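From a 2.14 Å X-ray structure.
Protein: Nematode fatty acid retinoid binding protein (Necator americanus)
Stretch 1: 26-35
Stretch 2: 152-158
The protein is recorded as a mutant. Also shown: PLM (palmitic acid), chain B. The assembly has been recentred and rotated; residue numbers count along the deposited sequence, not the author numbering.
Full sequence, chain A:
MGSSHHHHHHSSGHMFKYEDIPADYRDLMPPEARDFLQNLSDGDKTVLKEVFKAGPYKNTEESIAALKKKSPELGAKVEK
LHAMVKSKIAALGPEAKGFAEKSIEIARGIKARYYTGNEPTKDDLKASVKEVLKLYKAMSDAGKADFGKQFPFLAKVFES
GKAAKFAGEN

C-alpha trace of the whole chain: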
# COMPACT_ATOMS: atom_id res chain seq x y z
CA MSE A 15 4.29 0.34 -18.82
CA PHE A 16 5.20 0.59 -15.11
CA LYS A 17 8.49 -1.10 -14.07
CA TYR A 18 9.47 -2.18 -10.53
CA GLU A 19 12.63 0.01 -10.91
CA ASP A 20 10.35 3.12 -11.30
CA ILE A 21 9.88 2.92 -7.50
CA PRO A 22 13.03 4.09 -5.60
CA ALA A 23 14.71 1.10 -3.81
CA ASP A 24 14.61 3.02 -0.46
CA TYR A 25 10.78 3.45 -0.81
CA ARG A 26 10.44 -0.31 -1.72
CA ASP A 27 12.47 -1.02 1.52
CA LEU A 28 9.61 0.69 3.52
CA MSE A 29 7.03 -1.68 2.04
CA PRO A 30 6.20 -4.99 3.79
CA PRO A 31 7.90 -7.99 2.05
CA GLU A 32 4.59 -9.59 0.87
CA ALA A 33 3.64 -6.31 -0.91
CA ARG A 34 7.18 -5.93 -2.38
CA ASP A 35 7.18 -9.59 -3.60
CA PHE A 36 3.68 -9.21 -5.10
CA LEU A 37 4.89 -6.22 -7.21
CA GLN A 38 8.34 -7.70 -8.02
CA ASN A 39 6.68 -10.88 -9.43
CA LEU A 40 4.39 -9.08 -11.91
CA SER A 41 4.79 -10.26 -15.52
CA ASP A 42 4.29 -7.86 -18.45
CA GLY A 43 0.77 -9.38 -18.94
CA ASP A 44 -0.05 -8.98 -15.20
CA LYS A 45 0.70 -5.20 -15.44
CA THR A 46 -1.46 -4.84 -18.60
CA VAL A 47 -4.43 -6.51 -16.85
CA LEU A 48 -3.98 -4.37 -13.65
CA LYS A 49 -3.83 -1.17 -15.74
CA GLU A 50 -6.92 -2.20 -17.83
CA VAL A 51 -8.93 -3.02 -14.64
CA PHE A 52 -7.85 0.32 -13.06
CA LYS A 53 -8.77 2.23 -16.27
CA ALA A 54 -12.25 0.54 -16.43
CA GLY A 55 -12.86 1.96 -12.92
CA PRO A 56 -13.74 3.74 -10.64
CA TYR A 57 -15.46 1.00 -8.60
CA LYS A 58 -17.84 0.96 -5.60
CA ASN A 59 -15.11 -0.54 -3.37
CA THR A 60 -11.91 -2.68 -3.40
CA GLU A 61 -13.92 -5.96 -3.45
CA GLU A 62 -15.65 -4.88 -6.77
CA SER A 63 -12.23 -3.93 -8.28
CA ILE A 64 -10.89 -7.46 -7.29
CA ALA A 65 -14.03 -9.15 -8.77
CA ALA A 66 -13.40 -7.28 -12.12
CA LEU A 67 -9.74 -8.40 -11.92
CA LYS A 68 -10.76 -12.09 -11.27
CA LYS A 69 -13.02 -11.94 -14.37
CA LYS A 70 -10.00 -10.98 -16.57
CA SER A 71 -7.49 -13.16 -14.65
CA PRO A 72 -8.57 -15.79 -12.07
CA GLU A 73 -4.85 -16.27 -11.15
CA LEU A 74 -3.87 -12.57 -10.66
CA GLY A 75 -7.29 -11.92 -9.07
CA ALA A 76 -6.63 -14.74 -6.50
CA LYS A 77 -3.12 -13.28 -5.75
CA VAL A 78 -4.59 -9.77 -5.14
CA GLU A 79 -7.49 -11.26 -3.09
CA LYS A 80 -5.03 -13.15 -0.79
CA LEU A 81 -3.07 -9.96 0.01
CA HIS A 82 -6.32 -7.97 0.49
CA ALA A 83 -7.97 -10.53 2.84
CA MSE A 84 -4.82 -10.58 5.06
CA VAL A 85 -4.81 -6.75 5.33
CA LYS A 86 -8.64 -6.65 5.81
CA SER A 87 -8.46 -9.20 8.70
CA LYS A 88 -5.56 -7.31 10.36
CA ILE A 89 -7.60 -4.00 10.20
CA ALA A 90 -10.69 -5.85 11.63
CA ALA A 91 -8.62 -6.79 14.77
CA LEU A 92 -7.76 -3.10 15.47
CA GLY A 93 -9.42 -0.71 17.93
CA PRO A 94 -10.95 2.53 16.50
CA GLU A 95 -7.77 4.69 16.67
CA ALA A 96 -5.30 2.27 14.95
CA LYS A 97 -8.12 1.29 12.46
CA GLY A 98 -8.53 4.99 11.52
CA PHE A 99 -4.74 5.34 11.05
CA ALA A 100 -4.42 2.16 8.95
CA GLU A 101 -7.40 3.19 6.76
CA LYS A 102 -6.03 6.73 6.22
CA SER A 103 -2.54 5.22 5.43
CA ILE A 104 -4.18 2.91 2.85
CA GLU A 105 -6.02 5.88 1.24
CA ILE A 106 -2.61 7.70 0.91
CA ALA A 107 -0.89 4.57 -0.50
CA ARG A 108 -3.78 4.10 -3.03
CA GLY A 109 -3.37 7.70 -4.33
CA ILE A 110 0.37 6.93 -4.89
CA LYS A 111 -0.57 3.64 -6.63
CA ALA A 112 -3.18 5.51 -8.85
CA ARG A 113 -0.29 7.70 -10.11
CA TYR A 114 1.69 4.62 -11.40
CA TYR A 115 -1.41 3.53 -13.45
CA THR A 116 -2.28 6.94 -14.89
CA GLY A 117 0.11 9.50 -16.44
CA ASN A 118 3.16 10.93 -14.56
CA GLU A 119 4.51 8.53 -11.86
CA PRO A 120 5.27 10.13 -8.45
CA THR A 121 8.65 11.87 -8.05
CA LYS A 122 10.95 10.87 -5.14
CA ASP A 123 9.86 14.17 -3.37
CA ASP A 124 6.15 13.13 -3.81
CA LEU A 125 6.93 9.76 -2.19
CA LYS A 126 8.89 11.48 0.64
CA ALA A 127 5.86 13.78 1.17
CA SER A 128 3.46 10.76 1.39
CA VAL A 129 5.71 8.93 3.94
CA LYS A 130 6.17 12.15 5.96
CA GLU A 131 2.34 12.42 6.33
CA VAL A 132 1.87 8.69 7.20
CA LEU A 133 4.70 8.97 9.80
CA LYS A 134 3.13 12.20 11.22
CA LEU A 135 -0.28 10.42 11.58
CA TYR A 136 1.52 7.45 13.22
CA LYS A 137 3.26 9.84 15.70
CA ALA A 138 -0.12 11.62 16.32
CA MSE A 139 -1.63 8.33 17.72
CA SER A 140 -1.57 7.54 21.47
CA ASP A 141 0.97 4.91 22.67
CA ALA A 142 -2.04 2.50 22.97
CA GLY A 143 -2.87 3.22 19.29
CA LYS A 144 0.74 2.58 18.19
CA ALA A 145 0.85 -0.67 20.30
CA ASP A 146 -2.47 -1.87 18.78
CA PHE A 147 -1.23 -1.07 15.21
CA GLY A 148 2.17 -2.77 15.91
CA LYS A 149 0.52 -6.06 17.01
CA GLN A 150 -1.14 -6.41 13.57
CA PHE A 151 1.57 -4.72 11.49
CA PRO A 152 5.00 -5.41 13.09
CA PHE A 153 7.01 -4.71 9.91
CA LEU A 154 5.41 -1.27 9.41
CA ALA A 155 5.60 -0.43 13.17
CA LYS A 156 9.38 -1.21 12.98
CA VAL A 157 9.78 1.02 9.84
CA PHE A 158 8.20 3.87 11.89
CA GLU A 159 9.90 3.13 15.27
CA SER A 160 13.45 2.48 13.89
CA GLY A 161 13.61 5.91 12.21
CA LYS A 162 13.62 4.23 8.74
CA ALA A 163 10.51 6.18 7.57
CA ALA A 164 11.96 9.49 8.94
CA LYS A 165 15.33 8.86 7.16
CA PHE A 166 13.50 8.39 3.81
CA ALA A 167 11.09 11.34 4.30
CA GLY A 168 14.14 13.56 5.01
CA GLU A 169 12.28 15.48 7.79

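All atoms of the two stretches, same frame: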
# COMPACT_ATOMS: atom_id res chain seq x y z
N ARG A 26 10.77 1.13 -1.69
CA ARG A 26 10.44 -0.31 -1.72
C ARG A 26 10.88 -0.97 -0.38
O ARG A 26 10.16 -1.82 0.13
CB ARG A 26 11.09 -1.00 -2.94
CG ARG A 26 10.25 -0.87 -4.23
CD ARG A 26 11.09 -0.65 -5.48
NE ARG A 26 12.11 -1.65 -5.53
CZ ARG A 26 13.32 -1.53 -6.05
NH1 ARG A 26 13.66 -0.44 -6.73
NH2 ARG A 26 14.18 -2.52 -5.96
N ASP A 27 11.99 -0.52 0.21
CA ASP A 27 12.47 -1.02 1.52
C ASP A 27 11.50 -0.71 2.68
O ASP A 27 11.55 -1.40 3.71
CB ASP A 27 13.85 -0.44 1.87
CG ASP A 27 14.99 -1.01 1.05
OD1 ASP A 27 14.82 -2.11 0.50
OD2 ASP A 27 16.05 -0.36 0.97
N LEU A 28 10.61 0.29 2.51
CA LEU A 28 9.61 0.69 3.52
C LEU A 28 8.36 -0.15 3.39
O LEU A 28 7.49 -0.10 4.27
CB LEU A 28 9.22 2.17 3.33
CG LEU A 28 10.31 3.25 3.41
CD1 LEU A 28 9.70 4.63 3.21
CD2 LEU A 28 11.07 3.20 4.76
N MSE A 29 8.23 -0.88 2.27
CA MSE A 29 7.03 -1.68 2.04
C MSE A 29 7.18 -3.06 2.67
O MSE A 29 8.28 -3.62 2.65
CB MSE A 29 6.75 -1.84 0.54
CG MSE A 29 6.49 -0.54 -0.21
SE MSE A 29 6.37 -0.93 -2.17
CE MSE A 29 5.16 -2.39 -2.09
N PRO A 30 6.09 -3.64 3.22
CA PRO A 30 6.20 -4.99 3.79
C PRO A 30 6.61 -6.00 2.71
O PRO A 30 6.30 -5.77 1.53
CB PRO A 30 4.82 -5.28 4.41
CG PRO A 30 3.94 -4.23 3.96
CD PRO A 30 4.72 -3.10 3.35
N PRO A 31 7.38 -7.05 3.07
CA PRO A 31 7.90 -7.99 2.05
C PRO A 31 6.87 -8.64 1.13
O PRO A 31 7.15 -8.80 -0.06
CB PRO A 31 8.67 -9.03 2.88
CG PRO A 31 8.17 -8.86 4.31
CD PRO A 31 7.87 -7.40 4.42
N GLU A 32 5.68 -8.97 1.65
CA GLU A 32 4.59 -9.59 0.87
C GLU A 32 4.13 -8.66 -0.25
O GLU A 32 3.91 -9.11 -1.38
CB GLU A 32 3.38 -9.94 1.78
CG GLU A 32 3.69 -10.92 2.90
CD GLU A 32 4.42 -10.39 4.13
OE1 GLU A 32 4.37 -9.16 4.40
OE2 GLU A 32 5.06 -11.22 4.82
N ALA A 33 4.02 -7.34 0.05
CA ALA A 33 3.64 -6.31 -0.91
C ALA A 33 4.75 -6.13 -1.96
O ALA A 33 4.47 -6.12 -3.15
CB ALA A 33 3.37 -4.99 -0.19
N ARG A 34 6.01 -6.02 -1.50
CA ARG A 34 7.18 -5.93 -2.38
C ARG A 34 7.24 -7.15 -3.33
O ARG A 34 7.39 -6.97 -4.53
CB ARG A 34 8.46 -5.94 -1.53
CG ARG A 34 9.15 -4.60 -1.43
CD ARG A 34 10.45 -4.79 -0.65
NE ARG A 34 10.21 -4.71 0.79
CZ ARG A 34 10.81 -5.47 1.70
NH1 ARG A 34 11.67 -6.41 1.33
NH2 ARG A 34 10.54 -5.31 2.99
N ASP A 35 7.11 -8.38 -2.78
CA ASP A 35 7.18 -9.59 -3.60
C ASP A 35 6.02 -9.70 -4.57
O ASP A 35 6.24 -10.14 -5.70
CB ASP A 35 7.36 -10.85 -2.76
CG ASP A 35 8.83 -11.14 -2.49
OD1 ASP A 35 9.67 -10.71 -3.31
OD2 ASP A 35 9.13 -11.77 -1.46
N PRO A 152 3.68 -5.59 12.47
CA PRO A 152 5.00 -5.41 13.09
C PRO A 152 6.09 -4.90 12.16
O PRO A 152 6.98 -4.21 12.63
CB PRO A 152 5.33 -6.79 13.67
CG PRO A 152 4.55 -7.75 12.82
CD PRO A 152 3.29 -7.03 12.46
N PHE A 153 6.00 -5.20 10.85
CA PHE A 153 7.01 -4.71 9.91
C PHE A 153 6.90 -3.20 9.77
O PHE A 153 7.91 -2.50 9.83
CB PHE A 153 6.90 -5.40 8.52
CG PHE A 153 7.92 -4.85 7.54
CD1 PHE A 153 9.20 -5.41 7.46
CD2 PHE A 153 7.64 -3.74 6.76
CE1 PHE A 153 10.15 -4.87 6.59
CE2 PHE A 153 8.59 -3.20 5.90
CZ PHE A 153 9.84 -3.77 5.83
N LEU A 154 5.67 -2.70 9.57
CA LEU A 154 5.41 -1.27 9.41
C LEU A 154 5.70 -0.49 10.70
O LEU A 154 6.30 0.58 10.63
CB LEU A 154 3.99 -1.03 8.88
CG LEU A 154 3.75 -1.41 7.39
CD1 LEU A 154 2.27 -1.29 7.04
CD2 LEU A 154 4.58 -0.54 6.44
N ALA A 155 5.32 -1.05 11.86
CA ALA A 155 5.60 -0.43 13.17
C ALA A 155 7.11 -0.24 13.32
O ALA A 155 7.54 0.84 13.74
CB ALA A 155 5.07 -1.32 14.28
N LYS A 156 7.92 -1.25 12.94
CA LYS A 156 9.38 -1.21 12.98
C LYS A 156 9.96 -0.14 12.03
O LYS A 156 10.87 0.58 12.40
CB LYS A 156 9.96 -2.60 12.65
CG LYS A 156 11.42 -2.78 13.09
CD LYS A 156 11.99 -4.11 12.66
CE LYS A 156 13.46 -4.22 12.95
NZ LYS A 156 14.01 -5.55 12.56
N VAL A 157 9.40 -0.01 10.82
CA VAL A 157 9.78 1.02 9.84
C VAL A 157 9.60 2.43 10.46
O VAL A 157 10.45 3.30 10.29
CB VAL A 157 9.00 0.82 8.50
CG1 VAL A 157 8.93 2.09 7.67
CG2 VAL A 157 9.62 -0.32 7.70
N PHE A 158 8.50 2.61 11.20
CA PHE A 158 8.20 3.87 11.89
C PHE A 158 9.08 4.08 13.11
O PHE A 158 9.76 5.10 13.19
CB PHE A 158 6.71 3.97 12.27
CG PHE A 158 5.74 3.92 11.11
CD1 PHE A 158 5.91 4.74 9.99
CD2 PHE A 158 4.60 3.12 11.17
CE1 PHE A 158 5.02 4.68 8.92
CE2 PHE A 158 3.70 3.08 10.11
CZ PHE A 158 3.93 3.83 8.98
C1 PLM B . 2.57 1.44 -3.91
O1 PLM B . 2.39 0.16 -4.03
O2 PLM B . 2.24 2.07 -2.91
C2 PLM B . 3.23 2.08 -5.10
C3 PLM B . 3.53 1.17 -6.28
C4 PLM B . 2.35 0.95 -7.21
C5 PLM B . 2.64 0.03 -8.38
C6 PLM B . 1.53 -0.04 -9.42
C7 PLM B . 0.87 -1.40 -9.58
C8 PLM B . -0.08 -1.74 -8.46
C9 PLM B . -0.67 -3.11 -8.53
CA PLM B . -0.69 -3.83 -7.22
CB PLM B . -1.97 -3.78 -6.42
CC PLM B . -1.97 -4.66 -5.16
CD PLM B . -1.17 -4.13 -3.95
CE PLM B . 0.35 -4.22 -4.06
CF PLM B . 1.11 -3.87 -2.81
CG PLM B . 1.36 -2.39 -2.59

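Stretch 1 leads from a type I beta turn, Arg26 to Met29, into a helix that begins at Pro31 and runs on beyond Asp35. The turn is closed by the bond from Met29 N to Arg26 O (3.0 Å), and Pro30 occupies the N-cap position, its carbonyl accepting a hydrogen bond from Arg34 N (N to Pro30 O, 3.1 Å). Stretch 2 is helical throughout, with i to i+4 bonds such as Val157 N to Phe153 O (3.1 Å) and Phe158 N to Leu154 O (3.0 Å). The two backbones come nearest at two places, Leu28 CA to Val157 CA at 6.3 Å and Pro30 CA to Phe153 CA at 6.2 Å, so the end of the turn and the N-cap residue that follows it lie against the second helix. No hydrogen bond crosses between the stretches; they are held by packing, which buries 291 Å² in total.

Phe153 dominates that packing. Its CA-to-CB bond points toward stretch 1, and with chi1 in the t well its ring reaches five successive targets from Asp27 to Pro31, as well as Arg34. Pro31 CD sits 4.0 Å from the centroid of the Phe153 ring and only 14° off its normal, a CH-pi contact in which a C-H next to the proline nitrogen, slightly polarised, meets the pi cloud. The ring edge faces backbone oxygens instead: Asp27 O lies 3.6 Å from Phe153 CZ and Leu28 O 3.7 Å from Phe153 CE2, an arrangement that suits the faintly positive aromatic hydrogens. Pro30 adds an apolar contact, its CB 4.0 Å from Phe153 CD2.

Arg34 joins this cluster through its guanidinium, whose edge approaches the ring with NH2 3.3 Å from Phe153 CZ. The group is positioned from within its own stretch: NE and NH2 of Arg34 both donate to Met29 O, at 2.9 and 2.8 Å. This fork ties the first helix back to the residue before its cap, while the same Met29 O lies 3.3 Å from Phe153 CE2.

Farther along the second helix the side-chain contacts are aliphatic. Leu28 points its CA-to-CB bond away from stretch 2, yet its CD2 lies 3.8 Å from Val157 CG1, a van der Waals contact. Leu154 starts out sideways, but its end comes nearer, placing CD2 4.0 Å from Pro30 CD and 3.7 Å from Leu28 O. Met29, a selenomethionine, directs its CA-to-CB bond away from the second helix; its CE lies 3.8 Å from CG of the bound palmitic acid.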